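PDB 2Q9U: A-type flavoprotein from Giardia intestinalis, which binds flavin mononucleotide and a mu-oxo-diiron centre and probably passes electrons between them to scavenge oxygen in this parasite. Local coordinates for residues A[269-274]-A[288-293]; A[275-280]-A[343-348]. All coordinates share one frame; numbering follows the deposited sequence.

Contact 1 (A[269-274]-A[288-293]). With FMN (flavin mononucleotide), chain F.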
ATOM      1  N   THR A 269      12.881  18.914   6.912  1.00 17.33           N
ATOM      2  CA  THR A 269      14.165  19.638   7.016  1.00 17.82           C
ATOM      3  C   THR A 269      15.377  18.702   6.918  1.00 17.27           C
ATOM      4  O   THR A 269      16.394  19.062   6.300  1.00 16.81           O
ATOM      5  CB  THR A 269      14.276  20.564   8.257  1.00 17.29           C
ATOM      6  OG1 THR A 269      14.320  19.783   9.454  1.00 17.32           O
ATOM      7  CG2 THR A 269      13.075  21.556   8.307  1.00 17.75           C
ATOM      8  N   THR A 270      15.272  17.513   7.524  1.00 17.63           N
ATOM      9  CA  THR A 270      16.320  16.489   7.367  1.00 17.53           C
ATOM     10  C   THR A 270      16.422  16.078   5.884  1.00 17.12           C
ATOM     11  O   THR A 270      17.522  15.843   5.350  1.00 16.67           O
ATOM     12  CB  THR A 270      16.104  15.238   8.262  1.00 17.98           C
ATOM     13  OG1 THR A 270      15.985  15.627   9.636  1.00 17.27           O
ATOM     14  CG2 THR A 270      17.296  14.281   8.141  1.00 17.95           C
ATOM     15  N   HIS A 271      15.267  15.988   5.230  1.00 16.60           N
ATOM     16  CA  HIS A 271      15.210  15.770   3.772  1.00 16.44           C
ATOM     17  C   HIS A 271      15.935  16.848   2.942  1.00 16.23           C
ATOM     18  O   HIS A 271      16.712  16.521   2.038  1.00 16.67           O
ATOM     19  CB  HIS A 271      13.767  15.627   3.299  1.00 15.93           C
ATOM     20  CG  HIS A 271      13.658  15.386   1.833  1.00 17.30           C
ATOM     21  ND1 HIS A 271      13.704  14.122   1.287  1.00 16.63           N
ATOM     22  CD2 HIS A 271      13.578  16.247   0.784  1.00 16.80           C
ATOM     23  CE1 HIS A 271      13.627  14.213  -0.029  1.00 16.43           C
ATOM     24  NE2 HIS A 271      13.550  15.487  -0.359  1.00 18.92           N
ATOM     25  N   ARG A 272      15.689  18.124   3.223  1.00 16.66           N
ATOM     26  CA  ARG A 272      16.368  19.201   2.484  1.00 16.65           C
ATOM     27  C   ARG A 272      17.894  19.189   2.704  1.00 16.54           C
ATOM     28  O   ARG A 272      18.664  19.411   1.766  1.00 16.18           O
ATOM     29  CB  ARG A 272      15.818  20.579   2.851  1.00 17.45           C
ATOM     30  CG  ARG A 272      16.482  21.741   2.072  1.00 16.71           C
ATOM     31  CD  ARG A 272      16.005  21.732   0.622  1.00 17.72           C
ATOM     32  NE  ARG A 272      16.737  22.631  -0.290  1.00 18.02           N
ATOM     33  CZ  ARG A 272      17.957  22.412  -0.793  1.00 18.91           C
ATOM     34  NH1 ARG A 272      18.680  21.350  -0.446  1.00 16.64           N
ATOM     35  NH2 ARG A 272      18.467  23.294  -1.636  1.00 19.75           N
ATOM     36  N   MET A 273      18.322  18.921   3.928  1.00 16.20           N
ATOM     37  CA  MET A 273      19.758  18.802   4.183  1.00 15.96           C
ATOM     38  C   MET A 273      20.338  17.618   3.409  1.00 15.65           C
ATOM     39  O   MET A 273      21.474  17.686   2.894  1.00 15.94           O
ATOM     40  CB  MET A 273      20.041  18.649   5.659  1.00 16.14           C
ATOM     41  CG  MET A 273      19.740  19.883   6.448  1.00 18.19           C
ATOM     42  SD  MET A 273      21.073  21.068   6.268  1.00 21.30           S
ATOM     43  CE  MET A 273      22.202  20.351   7.476  1.00 16.46           C
ATOM     44  N   ALA A 274      19.563  16.531   3.335  1.00 14.84           N
ATOM     45  CA  ALA A 274      19.960  15.355   2.552  1.00 14.23           C
ATOM     46  C   ALA A 274      20.204  15.719   1.113  1.00 14.06           C
ATOM     47  O   ALA A 274      21.177  15.237   0.516  1.00 12.89           O
ATOM     48  CB  ALA A 274      18.899  14.226   2.642  1.00 14.82           C
ATOM     49  N   THR A 288      24.571   9.355  -7.042  1.00 11.47           N
ATOM     50  CA  THR A 288      23.956   9.592  -5.738  1.00 11.23           C
ATOM     51  C   THR A 288      22.505   9.104  -5.792  1.00 11.08           C
ATOM     52  O   THR A 288      21.797   9.383  -6.743  1.00 11.73           O
ATOM     53  CB  THR A 288      23.958  11.092  -5.350  1.00 11.35           C
ATOM     54  OG1 THR A 288      23.191  11.840  -6.306  1.00 12.54           O
ATOM     55  CG2 THR A 288      25.389  11.644  -5.287  1.00 11.59           C
ATOM     56  N   VAL A 289      22.101   8.357  -4.771  1.00 11.69           N
ATOM     57  CA  VAL A 289      20.748   7.825  -4.638  1.00 11.22           C
ATOM     58  C   VAL A 289      20.240   8.278  -3.262  1.00 11.77           C
ATOM     59  O   VAL A 289      20.936   8.149  -2.262  1.00 11.03           O
ATOM     60  CB  VAL A 289      20.759   6.251  -4.765  1.00 11.47           C
ATOM     61  CG1 VAL A 289      19.378   5.635  -4.438  1.00 11.92           C
ATOM     62  CG2 VAL A 289      21.213   5.821  -6.163  1.00 11.18           C
ATOM     63  N   LEU A 290      19.033   8.838  -3.229  1.00 11.50           N
ATOM     64  CA  LEU A 290      18.379   9.156  -1.975  1.00 12.35           C
ATOM     65  C   LEU A 290      17.207   8.212  -1.786  1.00 11.76           C
ATOM     66  O   LEU A 290      16.352   8.100  -2.675  1.00 12.22           O
ATOM     67  CB  LEU A 290      17.897  10.626  -1.991  1.00 12.10           C
ATOM     68  CG  LEU A 290      17.129  11.149  -0.746  1.00 15.39           C
ATOM     69  CD1 LEU A 290      17.399  12.617  -0.612  1.00 16.88           C
ATOM     70  CD2 LEU A 290      15.616  10.909  -0.813  1.00 18.63           C
ATOM     71  N   LEU A 291      17.165   7.553  -0.632  1.00 10.62           N
ATOM     72  CA  LEU A 291      16.106   6.612  -0.293  1.00 10.78           C
ATOM     73  C   LEU A 291      15.426   7.089   0.975  1.00 11.82           C
ATOM     74  O   LEU A 291      16.037   7.047   2.041  1.00 12.12           O
ATOM     75  CB  LEU A 291      16.691   5.196  -0.049  1.00  9.85           C
ATOM     76  CG  LEU A 291      17.431   4.531  -1.208  1.00 10.17           C
ATOM     77  CD1 LEU A 291      17.862   3.128  -0.778  1.00 10.75           C
ATOM     78  CD2 LEU A 291      16.505   4.458  -2.436  1.00 10.13           C
ATOM     79  N   GLU A 292      14.173   7.535   0.871  1.00 11.50           N
ATOM     80  CA  GLU A 292      13.429   7.929   2.063  1.00 12.80           C
ATOM     81  C   GLU A 292      12.412   6.851   2.416  1.00 12.33           C
ATOM     82  O   GLU A 292      11.665   6.393   1.542  1.00 11.69           O
ATOM     83  CB  GLU A 292      12.719   9.265   1.843  1.00 13.69           C
ATOM     84  CG  GLU A 292      12.157   9.886   3.129  1.00 15.96           C
ATOM     85  CD  GLU A 292      12.341  11.407   3.138  1.00 20.98           C
ATOM     86  OE1 GLU A 292      13.389  11.890   2.629  1.00 21.60           O
ATOM     87  OE2 GLU A 292      11.436  12.112   3.645  1.00 21.09           O
ATOM     88  N   MET A 293      12.372   6.460   3.694  1.00 12.63           N
ATOM     89  CA  MET A 293      11.683   5.218   4.055  1.00 12.90           C
ATOM     90  C   MET A 293      10.178   5.271   3.809  1.00 13.03           C
ATOM     91  O   MET A 293       9.573   4.238   3.560  1.00 13.84           O
ATOM     92  CB  MET A 293      12.007   4.750   5.480  1.00 13.02           C
ATOM     93  CG  MET A 293      13.510   4.433   5.697  1.00 13.01           C
ATOM     94  SD  MET A 293      14.197   3.263   4.486  1.00 17.41           S
ATOM     95  CE  MET A 293      13.411   1.711   4.825  1.00 18.60           C
TER
HETATM   96  N1  FMN F 601      12.843  16.389  19.267  1.00 19.68           N
HETATM   97  C2  FMN F 601      13.692  15.973  20.250  1.00 19.27           C
HETATM   98  O2  FMN F 601      14.762  16.577  20.432  1.00 20.57           O
HETATM   99  N3  FMN F 601      13.341  14.906  21.055  1.00 19.73           N
HETATM  100  C4  FMN F 601      12.156  14.215  20.861  1.00 19.31           C
HETATM  101  O4  FMN F 601      11.973  13.194  21.521  1.00 16.51           O
HETATM  102  C4A FMN F 601      11.282  14.630  19.840  1.00 18.17           C
HETATM  103  N5  FMN F 601      10.061  14.003  19.612  1.00 18.96           N
HETATM  104  C5A FMN F 601       9.234  14.471  18.595  1.00 20.41           C
HETATM  105  C6  FMN F 601       8.004  13.851  18.352  1.00 20.29           C
HETATM  106  C7  FMN F 601       7.156  14.303  17.325  1.00 20.32           C
HETATM  107  C7M FMN F 601       5.766  13.729  17.246  1.00 22.03           C
HETATM  108  C8  FMN F 601       7.531  15.391  16.538  1.00 19.96           C
HETATM  109  C8M FMN F 601       6.703  15.840  15.359  1.00 21.77           C
HETATM  110  C9  FMN F 601       8.753  16.015  16.781  1.00 19.80           C
HETATM  111  C9A FMN F 601       9.610  15.565  17.803  1.00 19.23           C
HETATM  112  N10 FMN F 601      10.836  16.186  18.034  1.00 19.59           N
HETATM  113  C10 FMN F 601      11.646  15.739  19.056  1.00 19.73           C
HETATM  114  C1' FMN F 601      11.294  17.360  17.221  1.00 20.22           C
HETATM  115  C2' FMN F 601      11.803  16.949  15.841  1.00 20.40           C
HETATM  116  O2' FMN F 601      13.012  16.196  15.909  1.00 19.57           O
HETATM  117  C3' FMN F 601      11.909  18.251  15.042  1.00 20.66           C
HETATM  118  O3' FMN F 601      10.586  18.645  14.710  1.00 20.13           O
HETATM  119  C4' FMN F 601      12.713  18.151  13.763  1.00 19.49           C
HETATM  120  O4' FMN F 601      12.950  19.457  13.256  1.00 22.70           O
HETATM  121  C5' FMN F 601      11.981  17.351  12.693  1.00 21.09           C
HETATM  122  O5' FMN F 601      12.865  17.106  11.614  1.00 16.94           O
HETATM  123  P   FMN F 601      12.256  16.930  10.154  1.00 20.20           P
HETATM  124  O1P FMN F 601      13.360  16.303   9.321  1.00 17.49           O
HETATM  125  O2P FMN F 601      11.060  16.029  10.271  1.00 20.92           O
HETATM  126  O3P FMN F 601      11.831  18.264   9.563  1.00 17.30           O

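Contact 2 (A[275-280]-A[343-348])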
ATOM      1  N   LEU A 275      19.337  16.566   0.540  1.00 13.31           N
ATOM      2  CA  LEU A 275      19.517  16.966  -0.861  1.00 13.29           C
ATOM      3  C   LEU A 275      20.820  17.759  -1.070  1.00 13.08           C
ATOM      4  O   LEU A 275      21.502  17.606  -2.083  1.00 12.93           O
ATOM      5  CB  LEU A 275      18.306  17.781  -1.368  1.00 12.15           C
ATOM      6  CG  LEU A 275      16.989  17.027  -1.607  1.00 13.80           C
ATOM      7  CD1 LEU A 275      15.842  18.034  -1.825  1.00 12.65           C
ATOM      8  CD2 LEU A 275      17.121  16.070  -2.818  1.00 12.38           C
ATOM      9  N   ALA A 276      21.141  18.645  -0.131  1.00 13.14           N
ATOM     10  CA  ALA A 276      22.382  19.432  -0.220  1.00 13.72           C
ATOM     11  C   ALA A 276      23.615  18.518  -0.123  1.00 13.39           C
ATOM     12  O   ALA A 276      24.584  18.676  -0.877  1.00 13.89           O
ATOM     13  CB  ALA A 276      22.432  20.523   0.896  1.00 12.30           C
ATOM     14  N   LEU A 277      23.573  17.586   0.819  1.00 13.95           N
ATOM     15  CA  LEU A 277      24.640  16.593   0.959  1.00 13.53           C
ATOM     16  C   LEU A 277      24.817  15.807  -0.345  1.00 13.46           C
ATOM     17  O   LEU A 277      25.935  15.549  -0.790  1.00 12.31           O
ATOM     18  CB  LEU A 277      24.352  15.645   2.121  1.00 13.84           C
ATOM     19  CG  LEU A 277      25.486  14.669   2.444  1.00 14.97           C
ATOM     20  CD1 LEU A 277      25.859  14.741   3.904  1.00 17.80           C
ATOM     21  CD2 LEU A 277      25.100  13.265   2.103  1.00 17.85           C
ATOM     22  N   LEU A 278      23.695  15.396  -0.929  1.00 13.16           N
ATOM     23  CA  LEU A 278      23.701  14.609  -2.168  1.00 14.41           C
ATOM     24  C   LEU A 278      24.359  15.362  -3.332  1.00 14.57           C
ATOM     25  O   LEU A 278      25.175  14.788  -4.093  1.00 14.42           O
ATOM     26  CB  LEU A 278      22.257  14.282  -2.525  1.00 14.35           C
ATOM     27  CG  LEU A 278      21.956  13.017  -3.280  1.00 17.47           C
ATOM     28  CD1 LEU A 278      22.106  11.823  -2.330  1.00 15.26           C
ATOM     29  CD2 LEU A 278      20.535  13.104  -3.911  1.00 16.12           C
ATOM     30  N   ASP A 279      24.035  16.647  -3.471  1.00 14.32           N
ATOM     31  CA  ASP A 279      24.715  17.467  -4.476  1.00 15.35           C
ATOM     32  C   ASP A 279      26.214  17.550  -4.248  1.00 14.64           C
ATOM     33  O   ASP A 279      26.958  17.513  -5.209  1.00 15.54           O
ATOM     34  CB  ASP A 279      24.102  18.863  -4.639  1.00 15.41           C
ATOM     35  CG  ASP A 279      23.160  18.943  -5.836  1.00 20.23           C
ATOM     36  OD1 ASP A 279      22.383  17.971  -6.057  1.00 21.33           O
ATOM     37  OD2 ASP A 279      23.211  19.965  -6.567  1.00 17.40           O
ATOM     38  N   GLY A 280      26.641  17.656  -2.993  1.00 14.35           N
ATOM     39  CA  GLY A 280      28.064  17.659  -2.656  1.00 14.43           C
ATOM     40  C   GLY A 280      28.684  16.365  -3.158  1.00 13.62           C
ATOM     41  O   GLY A 280      29.702  16.371  -3.843  1.00 13.53           O
ATOM     42  N   PRO A 343      32.810   3.909   4.348  1.00 12.76           N
ATOM     43  CA  PRO A 343      32.670   5.234   4.945  1.00 12.29           C
ATOM     44  C   PRO A 343      31.174   5.492   5.202  1.00 12.63           C
ATOM     45  O   PRO A 343      30.368   5.228   4.328  1.00 10.99           O
ATOM     46  CB  PRO A 343      33.174   6.165   3.839  1.00 12.52           C
ATOM     47  CG  PRO A 343      34.112   5.319   3.021  1.00 14.00           C
ATOM     48  CD  PRO A 343      33.488   3.957   3.037  1.00 13.42           C
ATOM     49  N   ALA A 344      30.806   5.941   6.396  1.00 13.32           N
ATOM     50  CA  ALA A 344      29.390   6.142   6.737  1.00 13.89           C
ATOM     51  C   ALA A 344      29.206   7.413   7.574  1.00 14.82           C
ATOM     52  O   ALA A 344      29.939   7.631   8.559  1.00 15.13           O
ATOM     53  CB  ALA A 344      28.813   4.911   7.488  1.00 14.53           C
ATOM     54  N   PHE A 345      28.226   8.230   7.178  1.00 14.05           N
ATOM     55  CA  PHE A 345      27.986   9.546   7.765  1.00 14.03           C
ATOM     56  C   PHE A 345      26.548   9.569   8.308  1.00 14.41           C
ATOM     57  O   PHE A 345      25.691   8.803   7.838  1.00 13.72           O
ATOM     58  CB  PHE A 345      28.185  10.620   6.689  1.00 13.59           C
ATOM     59  CG  PHE A 345      28.164  12.023   7.203  1.00 15.16           C
ATOM     60  CD1 PHE A 345      29.215  12.503   8.007  1.00 14.12           C
ATOM     61  CD2 PHE A 345      27.125  12.876   6.876  1.00 15.31           C
ATOM     62  CE1 PHE A 345      29.219  13.825   8.489  1.00 16.04           C
ATOM     63  CE2 PHE A 345      27.101  14.205   7.348  1.00 15.02           C
ATOM     64  CZ  PHE A 345      28.150  14.680   8.161  1.00 16.94           C
ATOM     65  N   ALA A 346      26.305  10.396   9.324  1.00 13.71           N
ATOM     66  CA  ALA A 346      24.953  10.518   9.891  1.00 14.46           C
ATOM     67  C   ALA A 346      24.605  11.977  10.125  1.00 13.87           C
ATOM     68  O   ALA A 346      25.480  12.777  10.429  1.00 13.30           O
ATOM     69  CB  ALA A 346      24.819   9.704  11.197  1.00 13.37           C
ATOM     70  N   PHE A 347      23.325  12.329   9.974  1.00 13.32           N
ATOM     71  CA  PHE A 347      22.897  13.700  10.254  1.00 13.21           C
ATOM     72  C   PHE A 347      21.413  13.721  10.597  1.00 13.99           C
ATOM     73  O   PHE A 347      20.742  12.720  10.424  1.00 13.28           O
ATOM     74  CB  PHE A 347      23.196  14.641   9.069  1.00 12.67           C
ATOM     75  CG  PHE A 347      22.545  14.224   7.769  1.00 12.27           C
ATOM     76  CD1 PHE A 347      23.142  13.253   6.949  1.00 11.71           C
ATOM     77  CD2 PHE A 347      21.339  14.796   7.362  1.00 12.72           C
ATOM     78  CE1 PHE A 347      22.535  12.848   5.755  1.00 12.51           C
ATOM     79  CE2 PHE A 347      20.717  14.389   6.144  1.00 12.55           C
ATOM     80  CZ  PHE A 347      21.339  13.435   5.336  1.00  9.91           C
ATOM     81  N   GLY A 348      20.905  14.850  11.084  1.00 14.58           N
ATOM     82  CA  GLY A 348      19.482  14.919  11.384  1.00 15.35           C
ATOM     83  C   GLY A 348      19.104  16.088  12.246  1.00 15.97           C
ATOM     84  O   GLY A 348      19.940  16.629  12.965  1.00 16.30           O
TER

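Contact 1 (A[269-274]-A[288-293])
With CG of His271 turned anti to its backbone nitrogen (chi1 -179°) and Glu292 leaving the strand with CG likewise anti, then bent at chi2 (141°), the imidazole and the carboxylate meet between helix 269-274 and strand 288-292. ND1 of His271 donates to OE1 of Glu292 at 2.6 Å. The N-H...O angle is 162°; the oxygen lies close to the imidazole plane and is met on its syn side, though somewhat out of the carboxylate plane, and the two planes are strongly twisted apart. Next to this pair Leu290 fills the interface: its CD2 lies 3.9 Å from CE1 of His271, and CD1 of Leu290 makes an apolar contact with CB of Ala274, whose small side chain suits a helix position facing the sheet. Met26 of the second subunit packs on both His271 and Glu292. At the start of the helix, Thr269 and Thr270 hold the FMN phosphate, each with its backbone N and its hydroxyl: Thr269 N and OG1 both reach O3P at 2.9 Å, while Thr270 OG1 binds O1P at 2.7 Å. Phosphate held at a helix N-terminus, here just after strand 258-263 of a beta-alpha-beta unit, is characteristic of the flavodoxin-like fold.

Contact 2 (A[275-280]-A[343-348])
Leu277 CD1 meets two aromatic rings of strand 344-348, reaching CE2 of Phe345 at 3.7 Å and, more loosely, CE1 of Phe347 at 4.2 Å. It approaches both rings obliquely, and with no polar group involved the contact is purely apolar. The leucine is carried by a helix face turned to the sheet, and its CG stands anti to the backbone nitrogen (chi1 -174°), which sends the branched end out to the strand; a long, forked residue suits a place where the nearest backbones, those of Leu277 and Phe347, keep their CA atoms 9.9 Å apart. The two phenylalanines, two residues apart on the strand, both point to the helix, while Ala346 between them points away. Their differing first torsions, -172° for Phe345 and 58° for Phe347, turn the rings apart, yet both come to Leu277 CD1. Farther out, Phe347 rests on Ala312 and Ala314 of strand 310-314, and Phe345 on Ala395 of helix 386-409, small residues that let bulky rings come close. Asp279 forms a salt bridge with Arg68 of the second subunit. Helix 269-283 packs over the parallel sheet beside helix 386-409, where Ala276 touches Leu389 and Ala392, and strand 344-350 is hydrogen-bonded to strand 310-314.

In the fold
Contacts 1 and 2 lie in the flavodoxin-like part of the chain, their centres about 8 Å apart, and use consecutive six-residue lengths of helix 269-283. Along the chain their segments alternate: 269-274, 275-280, 288-293, 343-348. The helix packs on the five-stranded parallel sheet, whose order is 287-292, 258-263, 310-314, 344-350, 378-381; contact 1 reaches a strand that is outermost within this chain and contact 2 the fourth, so together they span most of its width. They also touch directly, CZ of Phe347 lying 3.7 Å from CA of Ala274. One helix therefore joins the FMN phosphate site to the hydrophobic core, while both contacts also border the second subunit.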